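PDB 3ZHE: protein SMG-7 from Caenorhabditis elegans, which forms a heterodimer with SMG-5 whose unusual arrangement of two 14-3-3-like domains is required for efficient nonsense-mediated mRNA decay. Local coordinates for residues Phe186-Leu191 with Ile260-Ser265; Thr290-Leu295 with His317-Leu322; Lys297-Tyr302 with Pro313-Ile318. All coordinates share one frame; numbering follows the deposited sequence.

Contact 1 (Phe186-Leu191 with Ile260-Ser265)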
loop_
_atom_site.group_PDB
_atom_site.type_symbol
_atom_site.label_atom_id
_atom_site.label_comp_id
_atom_site.label_asym_id
_atom_site.label_seq_id
_atom_site.Cartn_x
_atom_site.Cartn_y
_atom_site.Cartn_z
ATOM N N PHE B 186 -6.085 -26.034 -5.059
ATOM C CA PHE B 186 -5.803 -25.161 -3.924
ATOM C C PHE B 186 -5.909 -25.887 -2.582
ATOM O O PHE B 186 -5.035 -25.741 -1.728
ATOM C CB PHE B 186 -6.735 -23.949 -3.938
ATOM C CG PHE B 186 -6.333 -22.882 -4.918
ATOM C CD1 PHE B 186 -5.015 -22.468 -5.012
ATOM C CD2 PHE B 186 -7.276 -22.293 -5.746
ATOM C CE1 PHE B 186 -4.643 -21.483 -5.914
ATOM C CE2 PHE B 186 -6.911 -21.310 -6.651
ATOM C CZ PHE B 186 -5.593 -20.905 -6.734
ATOM N N HIS B 187 -6.980 -26.656 -2.396
ATOM C CA HIS B 187 -7.164 -27.423 -1.166
ATOM C C HIS B 187 -6.022 -28.420 -0.973
ATOM O O HIS B 187 -5.576 -28.661 0.151
ATOM C CB HIS B 187 -8.514 -28.153 -1.165
ATOM C CG HIS B 187 -9.683 -27.277 -0.821
ATOM N ND1 HIS B 187 -9.908 -26.800 0.451
ATOM C CD2 HIS B 187 -10.701 -26.813 -1.584
ATOM C CE1 HIS B 187 -11.009 -26.067 0.456
ATOM N NE2 HIS B 187 -11.508 -26.059 -0.766
ATOM N N THR B 188 -5.552 -28.994 -2.076
ATOM C CA THR B 188 -4.422 -29.917 -2.037
ATOM C C THR B 188 -3.148 -29.201 -1.580
ATOM O O THR B 188 -2.428 -29.691 -0.699
ATOM C CB THR B 188 -4.190 -30.578 -3.411
ATOM O OG1 THR B 188 -5.366 -31.296 -3.804
ATOM C CG2 THR B 188 -3.015 -31.540 -3.353
ATOM N N ARG B 189 -2.883 -28.040 -2.180
ATOM C CA ARG B 189 -1.741 -27.214 -1.788
ATOM C C ARG B 189 -1.801 -26.863 -0.305
ATOM O O ARG B 189 -0.783 -26.865 0.389
ATOM C CB ARG B 189 -1.688 -25.930 -2.620
ATOM C CG ARG B 189 -1.265 -26.133 -4.065
ATOM C CD ARG B 189 0.124 -26.748 -4.158
ATOM N NE ARG B 189 1.142 -25.944 -3.484
ATOM C CZ ARG B 189 1.913 -25.049 -4.092
ATOM N NH1 ARG B 189 1.784 -24.834 -5.395
ATOM N NH2 ARG B 189 2.815 -24.366 -3.399
ATOM N N ALA B 190 -3.006 -26.562 0.170
ATOM C CA ALA B 190 -3.235 -26.289 1.581
ATOM C C ALA B 190 -2.913 -27.513 2.425
ATOM O O ALA B 190 -2.361 -27.396 3.519
ATOM C CB ALA B 190 -4.675 -25.864 1.806
ATOM N N LEU B 191 -3.261 -28.686 1.910
ATOM C CA LEU B 191 -3.039 -29.928 2.639
ATOM C C LEU B 191 -1.554 -30.230 2.786
ATOM O O LEU B 191 -1.113 -30.705 3.833
ATOM C CB LEU B 191 -3.752 -31.094 1.950
ATOM C CG LEU B 191 -3.574 -32.479 2.579
ATOM C CD1 LEU B 191 -4.039 -32.483 4.029
ATOM C CD2 LEU B 191 -4.312 -33.538 1.771
ATOM N N ILE B 260 -1.964 -32.603 -11.887
ATOM C CA ILE B 260 -0.776 -33.321 -11.433
ATOM C C ILE B 260 -0.606 -33.257 -9.917
ATOM O O ILE B 260 -0.407 -34.285 -9.267
ATOM C CB ILE B 260 0.499 -32.793 -12.120
ATOM C CG1 ILE B 260 0.453 -33.087 -13.622
ATOM C CG2 ILE B 260 1.743 -33.410 -11.492
ATOM C CD1 ILE B 260 0.229 -34.550 -13.950
ATOM N N VAL B 261 -0.686 -32.051 -9.360
ATOM C CA VAL B 261 -0.552 -31.859 -7.914
ATOM C C VAL B 261 -1.579 -32.635 -7.070
ATOM O O VAL B 261 -1.194 -33.314 -6.115
ATOM C CB VAL B 261 -0.520 -30.354 -7.521
ATOM C CG1 VAL B 261 -0.852 -30.169 -6.049
ATOM C CG2 VAL B 261 0.834 -29.748 -7.849
ATOM N N PRO B 262 -2.880 -32.551 -7.415
ATOM C CA PRO B 262 -3.844 -33.348 -6.647
ATOM C C PRO B 262 -3.616 -34.849 -6.809
ATOM O O PRO B 262 -3.933 -35.619 -5.902
ATOM C CB PRO B 262 -5.192 -32.960 -7.266
ATOM C CG PRO B 262 -4.959 -31.630 -7.882
ATOM C CD PRO B 262 -3.559 -31.682 -8.394
ATOM N N LEU B 263 -3.072 -35.255 -7.953
ATOM C CA LEU B 263 -2.817 -36.666 -8.216
ATOM C C LEU B 263 -1.694 -37.192 -7.325
ATOM O O LEU B 263 -1.750 -38.329 -6.854
ATOM C CB LEU B 263 -2.488 -36.893 -9.694
ATOM C CG LEU B 263 -2.621 -38.331 -10.203
ATOM C CD1 LEU B 263 -4.026 -38.856 -9.954
ATOM C CD2 LEU B 263 -2.270 -38.416 -11.682
ATOM N N MET B 264 -0.682 -36.359 -7.093
ATOM C CA MET B 264 0.421 -36.714 -6.201
ATOM C C MET B 264 -0.080 -37.007 -4.794
ATOM O O MET B 264 0.295 -38.010 -4.187
ATOM C CB MET B 264 1.450 -35.584 -6.132
ATOM C CG MET B 264 2.230 -35.353 -7.408
ATOM S SD MET B 264 3.609 -34.212 -7.176
ATOM C CE MET B 264 4.492 -35.008 -5.836
ATOM N N SER B 265 -0.921 -36.113 -4.283
ATOM C CA SER B 265 -1.456 -36.225 -2.931
ATOM C C SER B 265 -2.237 -37.518 -2.743
ATOM O O SER B 265 -2.013 -38.255 -1.783
ATOM C CB SER B 265 -2.356 -35.028 -2.622
ATOM O OG SER B 265 -2.879 -35.102 -1.308
#
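T188 and P262 mark the nearest approach of two helical backbones, their CA atoms 5.8 Å apart where the axes of segments 186-191 and 260-265 pass at an angle of 47°. The proline interrupts the bonding of its own helix, which is kinked at its N atom, and its CA and CB lie against T188 OG1. The threonine methyl carries most of the packing. T188 CG2, anti to the backbone N, enters the space between residues one turn apart, meeting V261 CG1 at 3.7 Å and S265 CB at 3.6 Å. An alanine here would probably leave a gap between V261 and S265 and deprive the V184 carbonyl of its hydroxyl partner. To one side, the R189 side chain crosses that of V261 at about a right angle, CD lying 4.0 Å from V261 CG1, while R189 NH1 is hydrogen-bonded to D360 O and the guanidinium makes a cation-pi contact with W167. To the other, L191 CD2 touches S265 OG, which is hydrogen-bonded to H192 NE2. Helix 180-191 is thus tied to helix 257-270 within the Est1-type helical region. With these hydrogen bonds all directed outside the two segments, the interface depends on van der Waals fit, hydroxyl oxygens included, rather than on polar pairing.

Contact 2 (Thr290-Leu295 with His317-Leu322)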
loop_
_atom_site.group_PDB
_atom_site.type_symbol
_atom_site.label_atom_id
_atom_site.label_comp_id
_atom_site.label_asym_id
_atom_site.label_seq_id
_atom_site.Cartn_x
_atom_site.Cartn_y
_atom_site.Cartn_z
ATOM N N THR B 290 0.789 -41.684 -19.139
ATOM C CA THR B 290 0.271 -41.015 -20.331
ATOM C C THR B 290 0.726 -39.554 -20.366
ATOM O O THR B 290 1.257 -39.068 -21.380
ATOM C CB THR B 290 -1.266 -41.079 -20.399
ATOM O OG1 THR B 290 -1.683 -42.439 -20.578
ATOM C CG2 THR B 290 -1.787 -40.240 -21.556
ATOM N N ALA B 291 0.531 -38.869 -19.241
ATOM C CA ALA B 291 0.961 -37.482 -19.095
ATOM C C ALA B 291 2.462 -37.327 -19.344
ATOM O O ALA B 291 2.893 -36.396 -20.028
ATOM C CB ALA B 291 0.593 -36.958 -17.717
ATOM N N TYR B 292 3.246 -38.247 -18.788
ATOM C CA TYR B 292 4.699 -38.236 -18.945
ATOM C C TYR B 292 5.084 -38.312 -20.420
ATOM O O TYR B 292 5.906 -37.527 -20.901
ATOM C CB TYR B 292 5.322 -39.397 -18.162
ATOM C CG TYR B 292 6.836 -39.400 -18.121
ATOM C CD1 TYR B 292 7.541 -38.316 -17.613
ATOM C CD2 TYR B 292 7.559 -40.499 -18.567
ATOM C CE1 TYR B 292 8.926 -38.321 -17.566
ATOM C CE2 TYR B 292 8.942 -40.514 -18.522
ATOM C CZ TYR B 292 9.620 -39.423 -18.021
ATOM O OH TYR B 292 10.996 -39.433 -17.977
ATOM N N ARG B 293 4.472 -39.254 -21.133
ATOM C CA ARG B 293 4.693 -39.411 -22.569
ATOM C C ARG B 293 4.379 -38.133 -23.341
ATOM O O ARG B 293 5.242 -37.589 -24.045
ATOM C CB ARG B 293 3.833 -40.552 -23.112
ATOM C CG ARG B 293 4.319 -41.943 -22.750
ATOM C CD ARG B 293 3.207 -42.962 -22.933
ATOM N NE ARG B 293 3.719 -44.285 -23.272
ATOM C CZ ARG B 293 2.963 -45.375 -23.363
ATOM N NH1 ARG B 293 1.661 -45.301 -23.129
ATOM N NH2 ARG B 293 3.512 -46.539 -23.680
ATOM N N SER B 294 3.142 -37.660 -23.201
ATOM C CA SER B 294 2.692 -36.472 -23.927
ATOM C C SER B 294 3.583 -35.256 -23.665
ATOM O O SER B 294 3.996 -34.558 -24.599
ATOM C CB SER B 294 1.236 -36.151 -23.576
ATOM O OG SER B 294 0.790 -34.979 -24.235
ATOM N N LEU B 295 3.884 -35.017 -22.392
ATOM C CA LEU B 295 4.726 -33.890 -22.001
ATOM C C LEU B 295 6.130 -34.011 -22.586
ATOM O O LEU B 295 6.689 -33.033 -23.088
ATOM C CB LEU B 295 4.801 -33.777 -20.476
ATOM C CG LEU B 295 5.573 -32.577 -19.929
ATOM C CD1 LEU B 295 4.927 -31.284 -20.389
ATOM C CD2 LEU B 295 5.641 -32.631 -18.414
ATOM N N HIS B 317 8.472 -27.493 -14.889
ATOM C CA HIS B 317 8.119 -27.763 -13.500
ATOM C C HIS B 317 7.115 -28.903 -13.361
ATOM O O HIS B 317 7.158 -29.658 -12.390
ATOM C CB HIS B 317 7.601 -26.500 -12.811
ATOM C CG HIS B 317 8.664 -25.738 -12.083
ATOM N ND1 HIS B 317 9.242 -26.199 -10.921
ATOM C CD2 HIS B 317 9.258 -24.552 -12.355
ATOM C CE1 HIS B 317 10.145 -25.328 -10.506
ATOM N NE2 HIS B 317 10.175 -24.320 -11.359
ATOM N N ILE B 318 6.212 -29.023 -14.328
ATOM C CA ILE B 318 5.275 -30.141 -14.349
ATOM C C ILE B 318 6.045 -31.444 -14.553
ATOM O O ILE B 318 5.721 -32.477 -13.963
ATOM C CB ILE B 318 4.202 -29.969 -15.446
ATOM C CG1 ILE B 318 3.318 -28.759 -15.135
ATOM C CG2 ILE B 318 3.350 -31.224 -15.570
ATOM C CD1 ILE B 318 2.129 -28.615 -16.055
ATOM N N LEU B 319 7.084 -31.372 -15.379
ATOM C CA LEU B 319 7.957 -32.512 -15.630
ATOM C C LEU B 319 8.669 -32.959 -14.359
ATOM O O LEU B 319 8.721 -34.151 -14.055
ATOM C CB LEU B 319 8.990 -32.161 -16.701
ATOM C CG LEU B 319 10.015 -33.251 -17.019
ATOM C CD1 LEU B 319 9.355 -34.411 -17.747
ATOM C CD2 LEU B 319 11.174 -32.685 -17.827
ATOM N N ALA B 320 9.221 -31.996 -13.626
ATOM C CA ALA B 320 9.920 -32.285 -12.380
ATOM C C ALA B 320 8.962 -32.857 -11.341
ATOM O O ALA B 320 9.354 -33.668 -10.503
ATOM C CB ALA B 320 10.602 -31.033 -11.851
ATOM N N LEU B 321 7.704 -32.430 -11.404
ATOM C CA LEU B 321 6.667 -32.972 -10.535
ATOM C C LEU B 321 6.375 -34.420 -10.902
ATOM O O LEU B 321 6.174 -35.267 -10.031
ATOM C CB LEU B 321 5.385 -32.140 -10.631
ATOM C CG LEU B 321 5.365 -30.813 -9.871
ATOM C CD1 LEU B 321 3.994 -30.160 -9.974
ATOM C CD2 LEU B 321 5.760 -31.020 -8.415
ATOM N N LEU B 322 6.352 -34.699 -12.203
ATOM C CA LEU B 322 6.145 -36.056 -12.691
ATOM C C LEU B 322 7.285 -36.974 -12.264
ATOM O O LEU B 322 7.092 -38.174 -12.066
ATOM C CB LEU B 322 5.991 -36.066 -14.214
ATOM C CG LEU B 322 4.690 -35.478 -14.762
ATOM C CD1 LEU B 322 4.678 -35.516 -16.281
ATOM C CD2 LEU B 322 3.497 -36.229 -14.197
#
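L295 is the bump and segment 317-322 the hollow: CD2 of this leucine sinks between I318, L319 and L322 until it rests on the backbone of L319, 3.6 Å from its N atom. Around L295 CD2 the walls are I318 CG2 at 3.9 Å, L319 CB at 3.8 Å and L322 CD1 at 3.7 Å. With CG anti to the backbone N (chi1 -176°), L295 directs its branch point toward the partner helix; its other branch, CD1, meets L315, which with I318, L319 and L322 makes the four-residue hole of knobs-into-holes packing. The two segments belong to a helical hairpin, in which helices 277-304 and 313-322 follow each other along the chain and run roughly antiparallel, at 144°. A second bump goes the opposite way. L322 CD1 presses into the groove between A291, Y292 and L295, 3.8 Å from Y292 CA, and lies near the plane of the tyrosine ring at its edge. The same ring offers Y292 CE1 to L319 CD1 at 3.9 Å, the two side chains crossing obliquely. Beyond the hairpin, L384 of helix 377-389 packs on both Y292 and L319, and I260 of helix 257-270 lies against I318 and L322.

Contact 3 (Lys297-Tyr302 with Pro313-Ile318)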
loop_
_atom_site.group_PDB
_atom_site.type_symbol
_atom_site.label_atom_id
_atom_site.label_comp_id
_atom_site.label_asym_id
_atom_site.label_seq_id
_atom_site.Cartn_x
_atom_site.Cartn_y
_atom_site.Cartn_z
ATOM N N LYS B 297 6.983 -35.577 -25.315
ATOM C CA LYS B 297 6.868 -35.276 -26.741
ATOM C C LYS B 297 6.788 -33.773 -27.001
ATOM O O LYS B 297 7.474 -33.253 -27.884
ATOM C CB LYS B 297 5.650 -35.978 -27.345
ATOM N N THR B 298 5.953 -33.084 -26.229
ATOM C CA THR B 298 5.771 -31.645 -26.400
ATOM C C THR B 298 7.069 -30.870 -26.167
ATOM O O THR B 298 7.464 -30.043 -26.994
ATOM C CB THR B 298 4.669 -31.106 -25.471
ATOM O OG1 THR B 298 3.425 -31.736 -25.796
ATOM C CG2 THR B 298 4.525 -29.602 -25.625
ATOM N N LEU B 299 7.728 -31.147 -25.046
ATOM C CA LEU B 299 9.016 -30.531 -24.738
ATOM C C LEU B 299 10.047 -30.817 -25.832
ATOM O O LEU B 299 10.816 -29.934 -26.224
ATOM C CB LEU B 299 9.531 -31.021 -23.382
ATOM C CG LEU B 299 8.723 -30.607 -22.149
ATOM C CD1 LEU B 299 9.151 -31.412 -20.931
ATOM C CD2 LEU B 299 8.872 -29.116 -21.887
ATOM N N ASP B 300 10.053 -32.053 -26.326
ATOM C CA ASP B 300 10.974 -32.439 -27.390
ATOM C C ASP B 300 10.726 -31.608 -28.649
ATOM O O ASP B 300 11.667 -31.115 -29.277
ATOM C CB ASP B 300 10.853 -33.935 -27.702
ATOM C CG ASP B 300 12.045 -34.469 -28.484
ATOM O OD1 ASP B 300 13.121 -33.839 -28.429
ATOM O OD2 ASP B 300 11.912 -35.521 -29.145
ATOM N N ASP B 301 9.455 -31.445 -29.004
ATOM C CA ASP B 301 9.082 -30.621 -30.150
ATOM C C ASP B 301 9.436 -29.152 -29.938
ATOM O O ASP B 301 9.691 -28.423 -30.897
ATOM C CB ASP B 301 7.588 -30.757 -30.461
ATOM C CG ASP B 301 7.235 -32.102 -31.066
ATOM O OD1 ASP B 301 8.114 -32.720 -31.704
ATOM O OD2 ASP B 301 6.077 -32.540 -30.907
ATOM N N TYR B 302 9.443 -28.714 -28.682
ATOM C CA TYR B 302 9.855 -27.350 -28.367
ATOM C C TYR B 302 11.365 -27.204 -28.499
ATOM O O TYR B 302 11.872 -26.116 -28.778
ATOM C CB TYR B 302 9.387 -26.947 -26.970
ATOM C CG TYR B 302 7.951 -26.483 -26.942
ATOM C CD1 TYR B 302 7.353 -25.956 -28.080
ATOM C CD2 TYR B 302 7.191 -26.572 -25.784
ATOM C CE1 TYR B 302 6.042 -25.529 -28.066
ATOM C CE2 TYR B 302 5.875 -26.146 -25.760
ATOM C CZ TYR B 302 5.306 -25.626 -26.903
ATOM O OH TYR B 302 3.998 -25.202 -26.886
ATOM N N PRO B 313 8.982 -22.429 -18.541
ATOM C CA PRO B 313 9.350 -22.707 -17.150
ATOM C C PRO B 313 8.346 -23.630 -16.469
ATOM O O PRO B 313 8.737 -24.619 -15.851
ATOM C CB PRO B 313 9.301 -21.321 -16.487
ATOM C CG PRO B 313 9.159 -20.329 -17.606
ATOM C CD PRO B 313 8.456 -21.064 -18.696
ATOM N N HIS B 314 7.066 -23.291 -16.584
ATOM C CA HIS B 314 5.992 -24.056 -15.963
ATOM C C HIS B 314 5.938 -25.481 -16.498
ATOM O O HIS B 314 5.643 -26.423 -15.762
ATOM C CB HIS B 314 4.650 -23.365 -16.204
ATOM C CG HIS B 314 4.601 -21.952 -15.711
ATOM N ND1 HIS B 314 3.799 -20.991 -16.286
ATOM C CD2 HIS B 314 5.253 -21.341 -14.694
ATOM C CE1 HIS B 314 3.961 -19.846 -15.647
ATOM N NE2 HIS B 314 4.839 -20.031 -14.677
ATOM N N LEU B 315 6.226 -25.629 -17.786
ATOM C CA LEU B 315 6.190 -26.933 -18.433
ATOM C C LEU B 315 7.334 -27.816 -17.943
ATOM O O LEU B 315 7.204 -29.038 -17.879
ATOM C CB LEU B 315 6.238 -26.777 -19.954
ATOM C CG LEU B 315 5.303 -27.700 -20.736
ATOM C CD1 LEU B 315 3.871 -27.554 -20.238
ATOM C CD2 LEU B 315 5.386 -27.417 -22.228
ATOM N N LEU B 316 8.454 -27.189 -17.591
ATOM C CA LEU B 316 9.576 -27.915 -17.010
ATOM C C LEU B 316 9.276 -28.306 -15.568
ATOM O O LEU B 316 9.761 -29.326 -15.079
ATOM C CB LEU B 316 10.864 -27.089 -17.075
ATOM C CG LEU B 316 11.502 -26.885 -18.452
ATOM C CD1 LEU B 316 12.898 -26.297 -18.311
ATOM C CD2 LEU B 316 11.532 -28.181 -19.253
ATOM N N HIS B 317 8.472 -27.493 -14.889
ATOM C CA HIS B 317 8.119 -27.763 -13.500
ATOM C C HIS B 317 7.115 -28.903 -13.361
ATOM O O HIS B 317 7.158 -29.658 -12.390
ATOM C CB HIS B 317 7.601 -26.500 -12.811
ATOM C CG HIS B 317 8.664 -25.738 -12.083
ATOM N ND1 HIS B 317 9.242 -26.199 -10.921
ATOM C CD2 HIS B 317 9.258 -24.552 -12.355
ATOM C CE1 HIS B 317 10.145 -25.328 -10.506
ATOM N NE2 HIS B 317 10.175 -24.320 -11.359
ATOM N N ILE B 318 6.212 -29.023 -14.328
ATOM C CA ILE B 318 5.275 -30.141 -14.349
ATOM C C ILE B 318 6.045 -31.444 -14.553
ATOM O O ILE B 318 5.721 -32.477 -13.963
ATOM C CB ILE B 318 4.202 -29.969 -15.446
ATOM C CG1 ILE B 318 3.318 -28.759 -15.135
ATOM C CG2 ILE B 318 3.350 -31.224 -15.570
ATOM C CD1 ILE B 318 2.129 -28.615 -16.055
#
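L299 meets L315 and L316 from a side chain whose CG stands anti to the carbonyl carbon, beside the backbone N (chi1 -66°); this torsion places CG where its CD2 branch can reach both residues of the facing helix. L299 and L315 run alongside each other in opposing senses, bringing their CD2 methyls to 3.9 Å. L299 CD2 also lies 4.0 Å from L315 CG and 3.9 Å from L316 CD2, so that one methyl is wedged between two consecutive residues. L315 CD2 plays the reciprocal part on segment 297-302, where L299, T298 and Y302 all touch it. Y302 presents its ring edge to that methyl: L315 CD2 lies in the ring plane, 3.8 Å from Y302 CE2, and the two side chains cross at about a right angle. T298 adds CG2 at 4.1 Å from L315 CD2; its hydroxyl is hydrogen-bonded to S294 O one turn back in its own helix, and the methyl is what faces the leucine. The result is a small, wholly apolar contact, partly buried, toward the connecting loop of the antiparallel hairpin formed by helices 277-304 and 313-322. In this all-helical chain, helix 337-348 packs beside the contact, with I343 on L299 and L347 on L316.

How the contacts relate
Along the chain, contact 1 closes before contacts 2 and 3 open, and all three lie within the helical region related to the Est1 DNA/RNA-binding domain. Contacts 2 and 3, with centres about 8 Å apart, are successive levels of one hairpin made by helices 277-304 and 313-322; they share H317 and I318 and join through L319 CD2 and L299 CD1, 3.9 Å apart. Contact 1 lies about 16 Å from contact 2 and 21 Å from contact 3, centre to centre. Helix 257-270 bridges the gap: its I260 and V261 pack on L321. A continuous run of helix packing therefore connects helix 180-191 with the hairpin.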